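Local coordinates for putative 3-hydroxybutyryl-CoA dehydratase (Rhodopseudomonas palustris, PDB 3HIN), which probably acts as a lyase of the enoyl-CoA hydratase/isomerase family, whose crotonase-fold members work on acyl-CoA thioesters, at residues Gly74-Leu77 / Ser78-Arg81; Leu89-Ser92 / Gln93-Arg97; Met167-Met170 / Met171-Arg175; Lys200-Glu203 / Leu204-Val208. One frame throughout, in Å; residues are numbered along the deposited sequence.

Interaction 1. Residues Gly74-Leu77 / Ser78-Arg81; sequences GLDL and SELR
An Asx turn, overlapping a beta turn, joins Asp76 to Ser78 and Glu79 in the loop between strand 61-66 and helix 85-103. The Asx turn rests on Ser78 N, which donates to Asp76 OD1 at 3.0 Å and reaches it on the anti side, 31° out of the carboxylate plane. With chi1 at -166°, Asp76 holds its CG opposite its own N and brings the carboxylate forward, beside its own carbonyl carbon, to the Ser78 amide. The beta turn is closed by Glu79 N on Asp76 O (3.1 Å); the torsions of Leu77 and Ser78 are close to type I. Ser78 OG also lies beside OD1, at a distance too short to be trusted in detail. Asp76 OD2 stands 3.0 Å from Glu79 OE2, two like charges that Arg33 probably reconciles, since it forms a salt bridge with each. With an alanine in place of Asp76, the Ser78 amide would probably lose its side-chain acceptor and Arg33 one of its two acidic mates. Gly74, with its positive phi, opens Gly-Leu-Asp-Leu, which matches the G-x-D-hydrophobic part of the crotonase A-G-x-D signature, a segment that in relatives borders the oxyanion hole and probably does so here.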
loop_
_atom_site.group_PDB
_atom_site.type_symbol
_atom_site.label_atom_id
_atom_site.label_comp_id
_atom_site.label_asym_id
_atom_site.label_seq_id
_atom_site.Cartn_x
_atom_site.Cartn_y
_atom_site.Cartn_z
ATOM N N GLY A 74 13.850 7.894 21.367
ATOM C CA GLY A 74 12.578 8.027 20.700
ATOM C C GLY A 74 11.632 8.989 21.381
ATOM O O GLY A 74 12.079 9.975 21.953
ATOM N N LEU A 75 10.329 8.705 21.279
ATOM C CA LEU A 75 9.274 9.646 21.589
ATOM C C LEU A 75 9.254 9.980 23.083
ATOM O O LEU A 75 9.294 9.080 23.912
ATOM C CB LEU A 75 7.887 9.160 21.078
ATOM C CG LEU A 75 6.597 10.042 21.260
ATOM C CD1 LEU A 75 6.754 11.507 20.799
ATOM C CD2 LEU A 75 5.276 9.451 20.622
ATOM N N ASP A 76 9.249 11.293 23.371
ATOM C CA ASP A 76 9.171 11.851 24.723
ATOM C C ASP A 76 7.869 11.409 25.428
ATOM O O ASP A 76 6.740 11.885 25.148
ATOM C CB ASP A 76 9.317 13.388 24.716
ATOM C CG ASP A 76 9.582 13.980 26.137
ATOM O OD1 ASP A 76 9.308 13.261 27.150
ATOM O OD2 ASP A 76 10.094 15.147 26.229
ATOM N N LEU A 77 8.073 10.512 26.381
ATOM C CA LEU A 77 6.974 9.873 27.050
ATOM C C LEU A 77 6.361 10.791 28.121
ATOM O O LEU A 77 5.230 10.583 28.543
ATOM C CB LEU A 77 7.433 8.505 27.586
ATOM C CG LEU A 77 7.765 7.446 26.495
ATOM C CD1 LEU A 77 7.817 6.036 27.098
ATOM C CD2 LEU A 77 6.764 7.452 25.290
ATOM N N SER A 78 7.086 11.840 28.489
ATOM C CA SER A 78 6.549 12.895 29.355
ATOM C C SER A 78 5.756 13.957 28.593
ATOM O O SER A 78 5.214 14.883 29.177
ATOM C CB SER A 78 7.694 13.598 30.133
ATOM O OG SER A 78 8.624 14.270 29.271
ATOM N N GLU A 79 5.719 13.861 27.281
ATOM C CA GLU A 79 5.146 14.924 26.508
ATOM C C GLU A 79 4.060 14.392 25.599
ATOM O O GLU A 79 3.736 15.008 24.593
ATOM C CB GLU A 79 6.263 15.637 25.740
ATOM C CG GLU A 79 7.032 16.672 26.607
ATOM C CD GLU A 79 8.110 17.515 25.853
ATOM O OE1 GLU A 79 7.962 17.811 24.631
ATOM O OE2 GLU A 79 9.089 17.933 26.532
ATOM N N LEU A 80 3.502 13.235 25.940
ATOM C CA LEU A 80 2.346 12.727 25.220
ATOM C C LEU A 80 1.216 13.728 25.194
ATOM O O LEU A 80 0.830 14.300 26.212
ATOM C CB LEU A 80 1.790 11.453 25.839
ATOM C CG LEU A 80 2.542 10.171 25.528
ATOM C CD1 LEU A 80 3.620 10.015 26.578
ATOM C CD2 LEU A 80 1.558 9.032 25.569
ATOM N N ARG A 81 0.686 13.905 23.999
ATOM C CA ARG A 81 -0.459 14.725 23.793
ATOM C C ARG A 81 -1.570 13.789 23.316
ATOM O O ARG A 81 -1.347 12.920 22.454
ATOM C CB ARG A 81 -0.127 15.742 22.737
ATOM C CG ARG A 81 -0.558 17.072 23.105
ATOM C CD ARG A 81 -0.879 17.847 21.859
ATOM N NE ARG A 81 0.328 18.168 21.115
ATOM C CZ ARG A 81 1.178 19.140 21.426
ATOM N NH1 ARG A 81 2.255 19.333 20.660
ATOM N NH2 ARG A 81 0.960 19.910 22.489
#

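Interaction 2. Residues Leu89-Ser92 / Gln93-Arg97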
loop_
_atom_site.group_PDB
_atom_site.type_symbol
_atom_site.label_atom_id
_atom_site.label_comp_id
_atom_site.label_asym_id
_atom_site.label_seq_id
_atom_site.Cartn_x
_atom_site.Cartn_y
_atom_site.Cartn_z
ATOM N N LEU A 89 -3.331 10.639 12.741
ATOM C CA LEU A 89 -2.966 10.546 11.333
ATOM C C LEU A 89 -2.174 11.818 10.935
ATOM O O LEU A 89 -1.076 11.733 10.354
ATOM C CB LEU A 89 -4.241 10.403 10.436
ATOM C CG LEU A 89 -4.096 10.587 8.902
ATOM C CD1 LEU A 89 -3.220 9.434 8.222
ATOM C CD2 LEU A 89 -5.458 10.641 8.185
ATOM N N VAL A 90 -2.744 12.991 11.233
ATOM C CA VAL A 90 -2.078 14.242 10.915
ATOM C C VAL A 90 -0.703 14.285 11.579
ATOM O O VAL A 90 0.235 14.674 10.977
ATOM C CB VAL A 90 -2.973 15.484 11.334
ATOM C CG1 VAL A 90 -2.149 16.837 11.327
ATOM C CG2 VAL A 90 -4.278 15.569 10.416
ATOM N N HIS A 91 -0.598 13.878 12.819
ATOM C CA HIS A 91 0.667 13.934 13.549
ATOM C C HIS A 91 1.698 12.961 12.979
ATOM O O HIS A 91 2.861 13.318 12.812
ATOM C CB HIS A 91 0.436 13.687 15.039
ATOM C CG HIS A 91 1.673 13.792 15.862
ATOM N ND1 HIS A 91 2.299 12.690 16.415
ATOM C CD2 HIS A 91 2.444 14.865 16.179
ATOM C CE1 HIS A 91 3.405 13.078 17.029
ATOM N NE2 HIS A 91 3.509 14.394 16.911
ATOM N N SER A 92 1.311 11.729 12.697
ATOM C CA SER A 92 2.232 10.826 11.999
ATOM C C SER A 92 2.758 11.465 10.706
ATOM O O SER A 92 3.965 11.431 10.451
ATOM C CB SER A 92 1.524 9.474 11.666
ATOM O OG SER A 92 2.440 8.605 10.971
ATOM N N GLN A 93 1.854 12.000 9.870
ATOM C CA GLN A 93 2.242 12.589 8.592
ATOM C C GLN A 93 3.288 13.722 8.738
ATOM O O GLN A 93 4.287 13.802 7.998
ATOM C CB GLN A 93 0.958 13.056 7.900
ATOM C CG GLN A 93 0.191 11.809 7.402
ATOM C CD GLN A 93 0.874 11.106 6.183
ATOM O OE1 GLN A 93 0.878 11.655 5.077
ATOM N NE2 GLN A 93 1.439 9.905 6.395
ATOM N N THR A 94 3.024 14.592 9.698
ATOM C CA THR A 94 3.980 15.575 10.145
ATOM C C THR A 94 5.392 15.000 10.352
ATOM O O THR A 94 6.358 15.524 9.819
ATOM C CB THR A 94 3.432 16.200 11.420
ATOM O OG1 THR A 94 2.613 17.287 11.021
ATOM C CG2 THR A 94 4.444 16.629 12.275
ATOM N N TRP A 95 5.508 13.911 11.095
ATOM C CA TRP A 95 6.825 13.350 11.316
ATOM C C TRP A 95 7.362 12.787 10.014
ATOM O O TRP A 95 8.542 12.893 9.762
ATOM C CB TRP A 95 6.818 12.305 12.442
ATOM C CG TRP A 95 6.858 13.000 13.812
ATOM C CD1 TRP A 95 6.237 14.165 14.153
ATOM C CD2 TRP A 95 7.586 12.583 14.971
ATOM N NE1 TRP A 95 6.511 14.491 15.474
ATOM C CE2 TRP A 95 7.333 13.526 15.993
ATOM C CE3 TRP A 95 8.427 11.501 15.238
ATOM C CZ2 TRP A 95 7.904 13.434 17.278
ATOM C CZ3 TRP A 95 8.977 11.382 16.526
ATOM C CH2 TRP A 95 8.723 12.357 17.523
ATOM N N HIS A 96 6.498 12.211 9.169
ATOM C CA HIS A 96 7.001 11.714 7.924
ATOM C C HIS A 96 7.613 12.850 7.095
ATOM O O HIS A 96 8.633 12.650 6.387
ATOM C CB HIS A 96 5.903 11.024 7.132
ATOM C CG HIS A 96 5.506 9.700 7.709
ATOM N ND1 HIS A 96 4.759 8.800 7.006
ATOM C CD2 HIS A 96 5.680 9.165 8.947
ATOM C CE1 HIS A 96 4.523 7.733 7.753
ATOM N NE2 HIS A 96 5.073 7.927 8.944
ATOM N N ARG A 97 7.037 14.042 7.184
ATOM C CA ARG A 97 7.561 15.094 6.338
ATOM C C ARG A 97 8.953 15.521 6.801
ATOM O O ARG A 97 9.808 15.910 5.959
ATOM C CB ARG A 97 6.629 16.317 6.258
ATOM C CG ARG A 97 5.256 16.007 5.727
ATOM C CD ARG A 97 5.218 15.662 4.179
ATOM N NE ARG A 97 5.709 14.299 3.858
ATOM C CZ ARG A 97 4.990 13.183 4.001
ATOM N NH1 ARG A 97 5.538 12.008 3.690
ATOM N NH2 ARG A 97 3.744 13.222 4.494
#
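With chi1 at -177°, His91 sends its ring away from its own N and forward along the helix, while Trp95, one turn later, has chi1 at -81° and lays its indole alongside. The two side chains therefore run next to each other and point the same way. His91 CE1 sits over one indole face, 3.7 Å above its plane and offset toward the rim. The ring planes are inclined by 53°, so the pair is oblique. His91 NE2 comes 3.3 Å from Trp95 NE1, but the angle is too poor for a hydrogen bond between them; both nitrogens instead bond to OD1 of Asp42, the first residue of helix 42-51. Beneath the rings the main chain is regular alpha helix: Trp95 N reaches His91 O at 3.2 Å and His96 N reaches Ser92 O at 2.9 Å. Trp95 is buried, and its indole also packs against Leu40 and Met45. On another flank Ser92 OG is hydrogen-bonded to Gly151 O, and the His96 imidazole comes close to the Ser92 carbonyl, with CD2 3.2 Å from Ser92 O; His96 NE2 adds a weak bond to the same Gly151 oxygen. Gln93 bends at chi2 and offers OE1 to Arg97 NH2 in the guanidinium plane, a weak 3.3 Å bond, whereas Arg97 NH1 makes its salt bridge with Asp100. The chemistry implies that one carboxylate oxygen grips two ring nitrogens, probably fixing the rotation of both rings and tying helix 85-103 to the start of helix 42-51.

Interaction 3. Residues Met167-Met170 / Met171-Arg175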
loop_
_atom_site.group_PDB
_atom_site.type_symbol
_atom_site.label_atom_id
_atom_site.label_comp_id
_atom_site.label_asym_id
_atom_site.label_seq_id
_atom_site.Cartn_x
_atom_site.Cartn_y
_atom_site.Cartn_z
ATOM N N MET A 167 12.088 -7.595 12.201
ATOM C CA MET A 167 11.279 -6.481 12.673
ATOM C C MET A 167 10.049 -6.959 13.442
ATOM O O MET A 167 9.742 -6.455 14.534
ATOM C CB MET A 167 10.913 -5.507 11.554
ATOM C CG MET A 167 10.089 -4.269 12.145
ATOM S SD MET A 167 9.874 -2.974 10.915
ATOM C CE MET A 167 9.166 -1.696 11.922
ATOM N N ALA A 168 9.348 -7.934 12.852
ATOM C CA ALA A 168 8.162 -8.458 13.449
ATOM C C ALA A 168 8.516 -9.034 14.835
ATOM O O ALA A 168 7.810 -8.827 15.841
ATOM C CB ALA A 168 7.582 -9.550 12.516
ATOM N N ASP A 169 9.614 -9.780 14.898
ATOM C CA ASP A 169 10.041 -10.331 16.192
ATOM C C ASP A 169 10.348 -9.233 17.196
ATOM O O ASP A 169 9.891 -9.326 18.336
ATOM C CB ASP A 169 11.215 -11.306 15.970
ATOM C CG ASP A 169 11.967 -11.637 17.220
ATOM O OD1 ASP A 169 11.335 -11.952 18.255
ATOM O OD2 ASP A 169 13.223 -11.650 17.133
ATOM N N MET A 170 11.091 -8.204 16.799
ATOM C CA MET A 170 11.417 -7.032 17.699
ATOM C C MET A 170 10.124 -6.403 18.287
ATOM O O MET A 170 10.047 -6.143 19.489
ATOM C CB MET A 170 12.145 -5.905 16.927
ATOM C CG MET A 170 13.541 -6.104 16.707
ATOM S SD MET A 170 14.217 -4.925 15.639
ATOM C CE MET A 170 14.798 -3.821 16.966
ATOM N N MET A 171 9.127 -6.187 17.431
ATOM C CA MET A 171 7.841 -5.603 17.837
ATOM C C MET A 171 7.020 -6.532 18.708
ATOM O O MET A 171 6.439 -6.091 19.714
ATOM C CB MET A 171 7.045 -5.120 16.605
ATOM C CG MET A 171 7.859 -4.189 15.731
ATOM S SD MET A 171 6.825 -3.401 14.449
ATOM C CE MET A 171 6.015 -2.311 15.644
ATOM N N LEU A 172 6.979 -7.832 18.387
ATOM C CA LEU A 172 6.136 -8.690 19.191
ATOM C C LEU A 172 6.703 -9.013 20.577
ATOM O O LEU A 172 5.916 -9.349 21.499
ATOM C CB LEU A 172 5.864 -10.010 18.466
ATOM C CG LEU A 172 5.027 -9.853 17.185
ATOM C CD1 LEU A 172 5.185 -11.144 16.390
ATOM C CD2 LEU A 172 3.607 -9.624 17.628
ATOM N N THR A 173 8.033 -8.981 20.719
ATOM C CA THR A 173 8.704 -9.490 21.911
ATOM C C THR A 173 9.529 -8.474 22.671
ATOM O O THR A 173 9.967 -8.780 23.786
ATOM C CB THR A 173 9.698 -10.682 21.633
ATOM O OG1 THR A 173 10.791 -10.198 20.842
ATOM C CG2 THR A 173 8.987 -11.826 20.886
ATOM N N GLY A 174 9.795 -7.327 22.053
ATOM C CA GLY A 174 10.663 -6.287 22.641
ATOM C C GLY A 174 12.138 -6.643 22.526
ATOM O O GLY A 174 12.948 -6.192 23.356
ATOM N N ARG A 175 12.498 -7.484 21.544
ATOM C CA ARG A 175 13.876 -7.920 21.463
ATOM C C ARG A 175 14.807 -6.727 21.256
ATOM O O ARG A 175 14.474 -5.826 20.472
ATOM C CB ARG A 175 14.089 -8.843 20.311
ATOM C CG ARG A 175 15.504 -9.347 20.240
ATOM C CD ARG A 175 15.485 -10.571 19.432
ATOM N NE ARG A 175 16.731 -11.316 19.383
ATOM C CZ ARG A 175 16.840 -12.345 18.553
ATOM N NH1 ARG A 175 15.762 -12.667 17.838
ATOM N NH2 ARG A 175 17.957 -13.057 18.455
HETATM O O HOH W 1 12.193 -4.139 20.294
#
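Met167 and Met171, one turn apart, cross on the inward flank of helix 164-173, whose carboxyl end is closed by Gly174. On this flank the fit is close: Met167 CE lies 3.8 Å from Met171 SD, and Met171 CG comes within 3.2 Å of Met167 O. Met167 also packs on Leu158 and Pro159 of helix 154-162, both methionines reach Leu141, and Met170 turns to Ile162 and Phe187, so this side joins the helix to its neighbours by apolar contacts. The other flank is more open and polar. Asp169 OD2 forms a salt bridge with Arg175 NH1 at 2.8 Å; the guanidinium is met at its edge, close to its plane, while the carboxylate is turned 67° against it, and of the guanidinium nitrogens NH1 makes the bond, consistent with a one-point rather than side-on pairing. Arg175 gets there stretched out from CG to NE, its CG opposite the backbone N (chi1 -178°). Thr173 OG1 lies 2.8 Å from Asp169 O and 3.2 Å from Asp169 OD1, and its one proton may serve either. Replacing Asp169 by an alanine would probably leave the Arg175 guanidinium without its charge mate in this contact and free to swing, and would take one possible acceptor from Thr173. At Gly174 the chain leaves the helix with a phi of 77°, and Gly174 N still bonds to Met170 O at 2.8 Å. That same oxygen accepts from a water, 3.0 Å from Met170 O, which also donates to Arg175 O at 2.8 Å.

Interaction 4. Residues Lys200-Glu203 / Leu204-Val208; sequences KALE and LGNRV
Lys200 O accepts from Leu204 N at 2.9 Å, the first of four successive i to i+4 bonds, completed by Ala201 to Gly205, Leu202 to Asn206 and Glu203 to Arg207, that make this the closing part of helix 197-208. Leu204 leans back along the helix: its CG, placed opposite its own carbonyl carbon (chi1 -63°), settles 3.5 Å from Lys200 O, and its CD1 comes 4.4 Å from Lys200 CG. These two aliphatic parts lie together on the sheet, against Tyr190 and Val132, with Leu204 also on Ile130. Ala201 faces Val63 and Leu202 rests on Val26 and Thr28, so small and branched side chains seat the helix over strands of the six-stranded sheet. Beyond its aliphatic stem Lys200 rises to Glu203, and NZ meets OE2 of that residue at 3.0 Å. The ammonium stands above the carboxylate, 62° out of its plane. Glu203 offers the group by holding CG between its backbone N and carbonyl carbon (chi1 76°), which also brings CG to 3.2 Å from Leu204 N. Arg207, farther along, turns to Asn211 with NH1. Lys200 thus plays two parts: its methylenes join the apolar seam with the sheet, while its charge is probably neutralised by Glu203 on the more exposed flank.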
loop_
_atom_site.group_PDB
_atom_site.type_symbol
_atom_site.label_atom_id
_atom_site.label_comp_id
_atom_site.label_asym_id
_atom_site.label_seq_id
_atom_site.Cartn_x
_atom_site.Cartn_y
_atom_site.Cartn_z
ATOM N N LYS A 200 34.077 8.790 13.316
ATOM C CA LYS A 200 33.955 8.008 12.076
ATOM C C LYS A 200 32.968 8.701 11.101
ATOM O O LYS A 200 33.244 8.867 9.899
ATOM C CB LYS A 200 33.536 6.551 12.343
ATOM C CG LYS A 200 33.375 5.746 11.040
ATOM C CD LYS A 200 34.777 5.557 10.355
ATOM C CE LYS A 200 34.772 4.448 9.305
ATOM N NZ LYS A 200 36.088 4.301 8.611
ATOM N N ALA A 201 31.836 9.141 11.626
ATOM C CA ALA A 201 30.778 9.669 10.780
ATOM C C ALA A 201 31.316 10.885 10.113
ATOM O O ALA A 201 30.994 11.135 8.938
ATOM C CB ALA A 201 29.522 10.016 11.597
ATOM N N LEU A 202 32.133 11.647 10.840
ATOM C CA LEU A 202 32.687 12.842 10.255
ATOM C C LEU A 202 33.755 12.522 9.202
ATOM O O LEU A 202 33.845 13.194 8.176
ATOM C CB LEU A 202 33.210 13.775 11.328
ATOM C CG LEU A 202 33.557 15.209 10.872
ATOM C CD1 LEU A 202 32.381 16.006 10.323
ATOM C CD2 LEU A 202 34.270 16.072 11.989
ATOM N N GLU A 203 34.571 11.507 9.392
ATOM C CA GLU A 203 35.430 11.175 8.264
ATOM C C GLU A 203 34.654 10.651 7.033
ATOM O O GLU A 203 35.035 10.936 5.903
ATOM C CB GLU A 203 36.583 10.255 8.665
ATOM C CG GLU A 203 36.129 8.849 8.849
ATOM C CD GLU A 203 37.135 7.803 8.356
ATOM O OE1 GLU A 203 38.268 7.798 8.913
ATOM O OE2 GLU A 203 36.736 6.967 7.479
ATOM N N LEU A 204 33.572 9.902 7.239
ATOM C CA LEU A 204 32.699 9.542 6.131
ATOM C C LEU A 204 32.106 10.758 5.472
ATOM O O LEU A 204 32.033 10.811 4.261
ATOM C CB LEU A 204 31.586 8.586 6.543
ATOM C CG LEU A 204 32.105 7.228 7.030
ATOM C CD1 LEU A 204 30.948 6.384 7.484
ATOM C CD2 LEU A 204 32.781 6.488 5.939
ATOM N N GLY A 205 31.690 11.757 6.250
ATOM C CA GLY A 205 31.083 12.974 5.618
ATOM C C GLY A 205 32.133 13.704 4.765
ATOM O O GLY A 205 31.858 14.134 3.643
ATOM N N ASN A 206 33.361 13.825 5.273
ATOM C CA ASN A 206 34.443 14.408 4.437
ATOM C C ASN A 206 34.694 13.631 3.138
ATOM O O ASN A 206 35.027 14.249 2.085
ATOM C CB ASN A 206 35.789 14.583 5.213
ATOM C CG ASN A 206 35.689 15.628 6.304
ATOM O OD1 ASN A 206 36.057 15.375 7.464
ATOM N ND2 ASN A 206 35.146 16.814 5.943
ATOM N N ARG A 207 34.518 12.301 3.198
ATOM C CA ARG A 207 34.736 11.449 2.006
ATOM C C ARG A 207 33.625 11.612 0.950
ATOM O O ARG A 207 33.929 11.903 -0.210
ATOM C CB ARG A 207 35.029 9.968 2.395
ATOM C CG ARG A 207 34.940 8.952 1.243
ATOM C CD ARG A 207 36.128 9.175 0.249
ATOM N NE ARG A 207 35.996 8.291 -0.898
ATOM C CZ ARG A 207 35.131 8.448 -1.907
ATOM N NH1 ARG A 207 34.320 9.479 -1.929
ATOM N NH2 ARG A 207 35.092 7.576 -2.923
ATOM N N VAL A 208 32.348 11.496 1.352
ATOM C CA VAL A 208 31.225 11.705 0.423
ATOM C C VAL A 208 31.285 13.121 -0.130
ATOM O O VAL A 208 30.867 13.387 -1.265
ATOM C CB VAL A 208 29.812 11.382 1.039
ATOM C CG1 VAL A 208 29.726 9.950 1.485
ATOM C CG2 VAL A 208 29.498 12.341 2.239
#

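How the interactions relate
Interactions 1 and 2 are the closest pair, with centres about 15 Å apart, and they touch where Leu75 CD1 meets Trp95 CH2 at 3.9 Å. Asp42 ties them further, since Arg81 of interaction 1 forms a salt bridge with its carboxylate, to which His91 NE2 and Trp95 NE1 also bond. Interaction 3 lies apart, its nearest atoms about 13 Å from interaction 1 and about 11 Å from interaction 2. Interaction 4 is across the centre of the chain from the other three, 30 to 32 Å away between centres. By family analogy, interaction 1 probably lies beside the oxyanion hole; no bound ligand marks that site among these contacts.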